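Local structure of outer surface protein (Borrelia burgdorferi, 5IZT) at residues A[180-191]-A[325-336]. The protein is a plasmid-encoded surface protein of the Lyme disease spirochaete, related by family to the complement regulator-binding protein BbCRASP-1, its own function being unestablished. Residues are numbered along the deposited sequence; the frame is centred on the assembly and turned at random. Where two conformers were deposited one is given.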
# COMPACT_ATOMS: atom_id res chain seq x y z
N LEU A 180 -19.33 -7.89 -24.25
CA LEU A 180 -17.88 -8.05 -24.09
C LEU A 180 -17.17 -6.70 -24.05
O LEU A 180 -16.29 -6.47 -23.22
CB LEU A 180 -17.31 -8.91 -25.22
CG LEU A 180 -15.80 -9.19 -25.14
CD1 LEU A 180 -15.47 -9.96 -23.88
CD2 LEU A 180 -15.31 -9.95 -26.38
N GLN A 181 -17.53 -5.80 -24.96
CA GLN A 181 -16.91 -4.48 -24.97
C GLN A 181 -17.20 -3.72 -23.68
O GLN A 181 -16.33 -3.02 -23.16
CB GLN A 181 -17.38 -3.69 -26.19
CG GLN A 181 -16.72 -4.18 -27.45
CD GLN A 181 -15.22 -4.29 -27.29
OE1 GLN A 181 -14.55 -3.31 -26.95
NE2 GLN A 181 -14.68 -5.48 -27.51
N THR A 182 -18.42 -3.85 -23.15
CA THR A 182 -18.76 -3.17 -21.90
C THR A 182 -17.91 -3.68 -20.74
O THR A 182 -17.38 -2.89 -19.94
CB THR A 182 -20.24 -3.36 -21.58
OG1 THR A 182 -21.03 -2.64 -22.54
CG2 THR A 182 -20.55 -2.87 -20.17
N LEU A 183 -17.81 -5.00 -20.61
CA LEU A 183 -17.00 -5.61 -19.57
C LEU A 183 -15.55 -5.17 -19.68
O LEU A 183 -14.94 -4.77 -18.68
CB LEU A 183 -17.08 -7.13 -19.69
CG LEU A 183 -16.66 -8.00 -18.50
CD1 LEU A 183 -17.69 -7.90 -17.38
CD2 LEU A 183 -16.45 -9.44 -18.96
N LYS A 184 -15.00 -5.19 -20.89
CA LYS A 184 -13.61 -4.81 -21.07
C LYS A 184 -13.40 -3.35 -20.69
O LYS A 184 -12.46 -3.01 -19.95
CB LYS A 184 -13.17 -5.06 -22.51
CG LYS A 184 -11.72 -4.67 -22.76
CD LYS A 184 -11.33 -4.70 -24.21
CE LYS A 184 -12.02 -3.59 -25.00
NZ LYS A 184 -11.77 -3.74 -26.46
N ASN A 185 -14.28 -2.46 -21.17
CA ASN A 185 -14.10 -1.04 -20.92
C ASN A 185 -14.27 -0.69 -19.45
O ASN A 185 -13.57 0.19 -18.92
CB ASN A 185 -15.09 -0.23 -21.77
CG ASN A 185 -14.73 -0.23 -23.24
OD1 ASN A 185 -13.57 -0.46 -23.60
ND2 ASN A 185 -15.70 0.05 -24.09
N GLU A 186 -15.19 -1.37 -18.77
CA GLU A 186 -15.40 -1.13 -17.35
C GLU A 186 -14.16 -1.48 -16.55
O GLU A 186 -13.79 -0.77 -15.61
CB GLU A 186 -16.65 -1.89 -16.89
CG GLU A 186 -16.53 -2.68 -15.61
CD GLU A 186 -17.68 -3.67 -15.44
OE1 GLU A 186 -18.81 -3.34 -15.88
OE2 GLU A 186 -17.45 -4.77 -14.90
N LEU A 187 -13.47 -2.57 -16.93
CA LEU A 187 -12.24 -2.92 -16.23
C LEU A 187 -11.12 -1.93 -16.52
O LEU A 187 -10.37 -1.53 -15.61
CB LEU A 187 -11.81 -4.34 -16.60
CG LEU A 187 -10.62 -4.90 -15.81
CD1 LEU A 187 -10.91 -4.84 -14.30
CD2 LEU A 187 -10.30 -6.33 -16.27
N ILE A 188 -11.00 -1.49 -17.78
CA ILE A 188 -10.01 -0.47 -18.13
C ILE A 188 -10.27 0.82 -17.35
O ILE A 188 -9.34 1.44 -16.82
CB ILE A 188 -10.02 -0.22 -19.65
CG1 ILE A 188 -9.52 -1.47 -20.39
CG2 ILE A 188 -9.18 1.02 -20.02
CD1 ILE A 188 -9.81 -1.45 -21.87
N ARG A 189 -11.54 1.23 -17.26
CA ARG A 189 -11.90 2.41 -16.49
C ARG A 189 -11.53 2.25 -15.01
O ARG A 189 -11.02 3.18 -14.38
CB ARG A 189 -13.40 2.67 -16.65
CG ARG A 189 -13.89 4.09 -16.41
CD ARG A 189 -15.29 4.29 -17.01
NE ARG A 189 -16.23 3.23 -16.63
CZ ARG A 189 -16.66 2.26 -17.43
NH1 ARG A 189 -16.25 2.19 -18.69
NH2 ARG A 189 -17.50 1.35 -16.97
N ALA A 190 -11.80 1.07 -14.44
CA ALA A 190 -11.54 0.87 -13.02
C ALA A 190 -10.06 0.98 -12.70
O ALA A 190 -9.67 1.58 -11.68
CB ALA A 190 -12.09 -0.47 -12.57
N ILE A 191 -9.21 0.40 -13.55
CA ILE A 191 -7.76 0.48 -13.36
C ILE A 191 -7.29 1.92 -13.47
O ILE A 191 -6.48 2.40 -12.67
CB ILE A 191 -7.04 -0.41 -14.39
CG1 ILE A 191 -7.36 -1.90 -14.15
CG2 ILE A 191 -5.53 -0.12 -14.41
CD1 ILE A 191 -6.75 -2.49 -12.88
N PHE A 325 -12.21 -14.69 -23.65
CA PHE A 325 -11.86 -13.33 -23.26
C PHE A 325 -12.69 -12.88 -22.07
O PHE A 325 -12.15 -12.33 -21.10
CB PHE A 325 -12.04 -12.40 -24.47
CG PHE A 325 -11.37 -11.05 -24.32
CD1 PHE A 325 -10.49 -10.79 -23.27
CD2 PHE A 325 -11.62 -10.04 -25.23
CE1 PHE A 325 -9.88 -9.55 -23.13
CE2 PHE A 325 -11.02 -8.79 -25.11
CZ PHE A 325 -10.14 -8.54 -24.05
N THR A 326 -14.00 -13.14 -22.09
CA THR A 326 -14.84 -12.85 -20.93
C THR A 326 -14.30 -13.51 -19.66
O THR A 326 -14.19 -12.86 -18.61
CB THR A 326 -16.27 -13.31 -21.21
OG1 THR A 326 -16.76 -12.60 -22.34
CG2 THR A 326 -17.16 -13.04 -20.02
N MET A 327 -13.98 -14.81 -19.73
CA MET A 327 -13.45 -15.50 -18.56
C MET A 327 -12.17 -14.85 -18.05
O MET A 327 -11.97 -14.70 -16.84
CB MET A 327 -13.20 -16.97 -18.89
CG MET A 327 -12.40 -17.74 -17.82
SD MET A 327 -12.28 -19.52 -18.17
CE MET A 327 -13.99 -20.00 -17.92
N LYS A 328 -11.28 -14.45 -18.95
CA LYS A 328 -10.04 -13.82 -18.49
C LYS A 328 -10.32 -12.45 -17.87
O LYS A 328 -9.68 -12.08 -16.88
CB LYS A 328 -9.04 -13.71 -19.65
CG LYS A 328 -8.53 -15.09 -20.11
CD LYS A 328 -7.55 -14.98 -21.27
CE LYS A 328 -7.30 -16.35 -21.91
NZ LYS A 328 -6.81 -17.37 -20.93
N LEU A 329 -11.26 -11.68 -18.44
CA LEU A 329 -11.59 -10.38 -17.87
C LEU A 329 -12.25 -10.52 -16.50
O LEU A 329 -11.99 -9.72 -15.58
CB LEU A 329 -12.52 -9.61 -18.81
CG LEU A 329 -11.89 -9.08 -20.10
CD1 LEU A 329 -12.99 -8.58 -21.06
CD2 LEU A 329 -10.92 -7.96 -19.77
N LYS A 330 -13.13 -11.51 -16.34
CA LYS A 330 -13.71 -11.80 -15.03
C LYS A 330 -12.62 -12.13 -14.01
O LYS A 330 -12.66 -11.65 -12.87
CB LYS A 330 -14.72 -12.95 -15.13
CG LYS A 330 -15.99 -12.67 -15.92
CD LYS A 330 -16.96 -13.86 -15.82
CE LYS A 330 -18.16 -13.76 -16.75
NZ LYS A 330 -18.85 -12.43 -16.70
N GLU A 331 -11.64 -12.94 -14.42
CA GLU A 331 -10.55 -13.29 -13.50
C GLU A 331 -9.70 -12.08 -13.15
O GLU A 331 -9.32 -11.90 -11.98
CB GLU A 331 -9.68 -14.39 -14.12
CG GLU A 331 -10.31 -15.78 -13.99
CD GLU A 331 -9.70 -16.84 -14.90
OE1 GLU A 331 -8.60 -16.62 -15.45
OE2 GLU A 331 -10.34 -17.90 -15.06
N LEU A 332 -9.41 -11.22 -14.13
CA LEU A 332 -8.63 -10.02 -13.83
C LEU A 332 -9.39 -9.10 -12.89
O LEU A 332 -8.81 -8.49 -11.99
CB LEU A 332 -8.27 -9.29 -15.13
CG LEU A 332 -7.24 -9.99 -16.04
CD1 LEU A 332 -7.07 -9.28 -17.38
CD2 LEU A 332 -5.91 -10.04 -15.31
N LYS A 333 -10.71 -8.98 -13.10
CA LYS A 333 -11.52 -8.16 -12.20
C LYS A 333 -11.57 -8.74 -10.79
O LYS A 333 -11.55 -7.99 -9.80
CB LYS A 333 -12.93 -8.00 -12.79
CG LYS A 333 -13.91 -7.24 -11.90
CD LYS A 333 -15.18 -6.95 -12.67
CE LYS A 333 -16.29 -6.41 -11.77
NZ LYS A 333 -17.59 -6.41 -12.49
N SER A 334 -11.64 -10.07 -10.67
CA SER A 334 -11.57 -10.67 -9.35
C SER A 334 -10.24 -10.34 -8.66
O SER A 334 -10.21 -10.07 -7.45
CB SER A 334 -11.75 -12.19 -9.45
OG SER A 334 -11.53 -12.81 -8.20
N LYS A 335 -9.14 -10.37 -9.42
CA LYS A 335 -7.83 -10.04 -8.86
C LYS A 335 -7.74 -8.56 -8.50
O LYS A 335 -7.12 -8.20 -7.49
CB LYS A 335 -6.72 -10.42 -9.85
CG LYS A 335 -6.61 -11.91 -10.17
CD LYS A 335 -6.42 -12.75 -8.93
CE LYS A 335 -6.41 -14.24 -9.28
NZ LYS A 335 -6.83 -15.10 -8.14
N LEU A 336 -8.35 -7.69 -9.31
CA LEU A 336 -8.41 -6.28 -8.94
C LEU A 336 -9.17 -6.09 -7.64
O LEU A 336 -8.72 -5.35 -6.75
CB LEU A 336 -9.05 -5.45 -10.07
CG LEU A 336 -9.26 -3.97 -9.72
CD1 LEU A 336 -7.93 -3.27 -9.38
CD2 LEU A 336 -9.98 -3.21 -10.81
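Glu186 and Lys333 form the salt bridge between the two helices, with Lys333 NZ 2.9 Å from Glu186 OE2. The ammonium meets that oxygen on its syn side but stands 32° out of the carboxylate plane. Two extended chains span the gap: that of Lys333 is stretched from CB to NZ, and that of Glu186 runs straight beyond CG. The ammonium of Lys184 is bonded within its own helix, while its chain reaches across. Bent at chi3 (69°), Lys184 turns its NZ back to Gln181 OE1, onto a lone pair in the carbonyl plane, while its CD lies obliquely against the Phe325 ring and its CB rests 3.8 Å from Leu329 CD1. The same methyl, Leu329 CD1, sits 3.8 Å above one face of Phe325, offset toward the rim.

Knobs-into-holes packing carries the middle of the contact. Leu187 enters the hole lined by Leu329, Leu332, Lys333 and Leu336, its CD2 3.8 Å from Leu332 CB and its CD1 4.0 Å from Leu336 CD2. In return, Leu329 fills the hole made by Leu180, Leu183, Lys184 and Leu187. Toward the N-terminal ends, Leu180 CD1 meets Thr326 OG1, a hydroxyl hydrogen-bonded to Ser322 O, and Leu183 CD2 reaches Thr326 CG2. At the other end, Leu336 CD2 touches Ala190 CB, and Leu336 CD1 lies 3.8 Å from Ile191 CD1.

Helix 280-316 packs against both partners: Tyr315 touches Leu180 and meets the ring of Phe325, and Ile308 touches Leu187. With local axes 10.2 Å apart at closest approach and running in the same general direction at 26°, the pair has the reciprocal interlocking of a parallel helix pair, here joining the first modelled helix, 179-197, to long helix 322-359 within an elongated helical bundle.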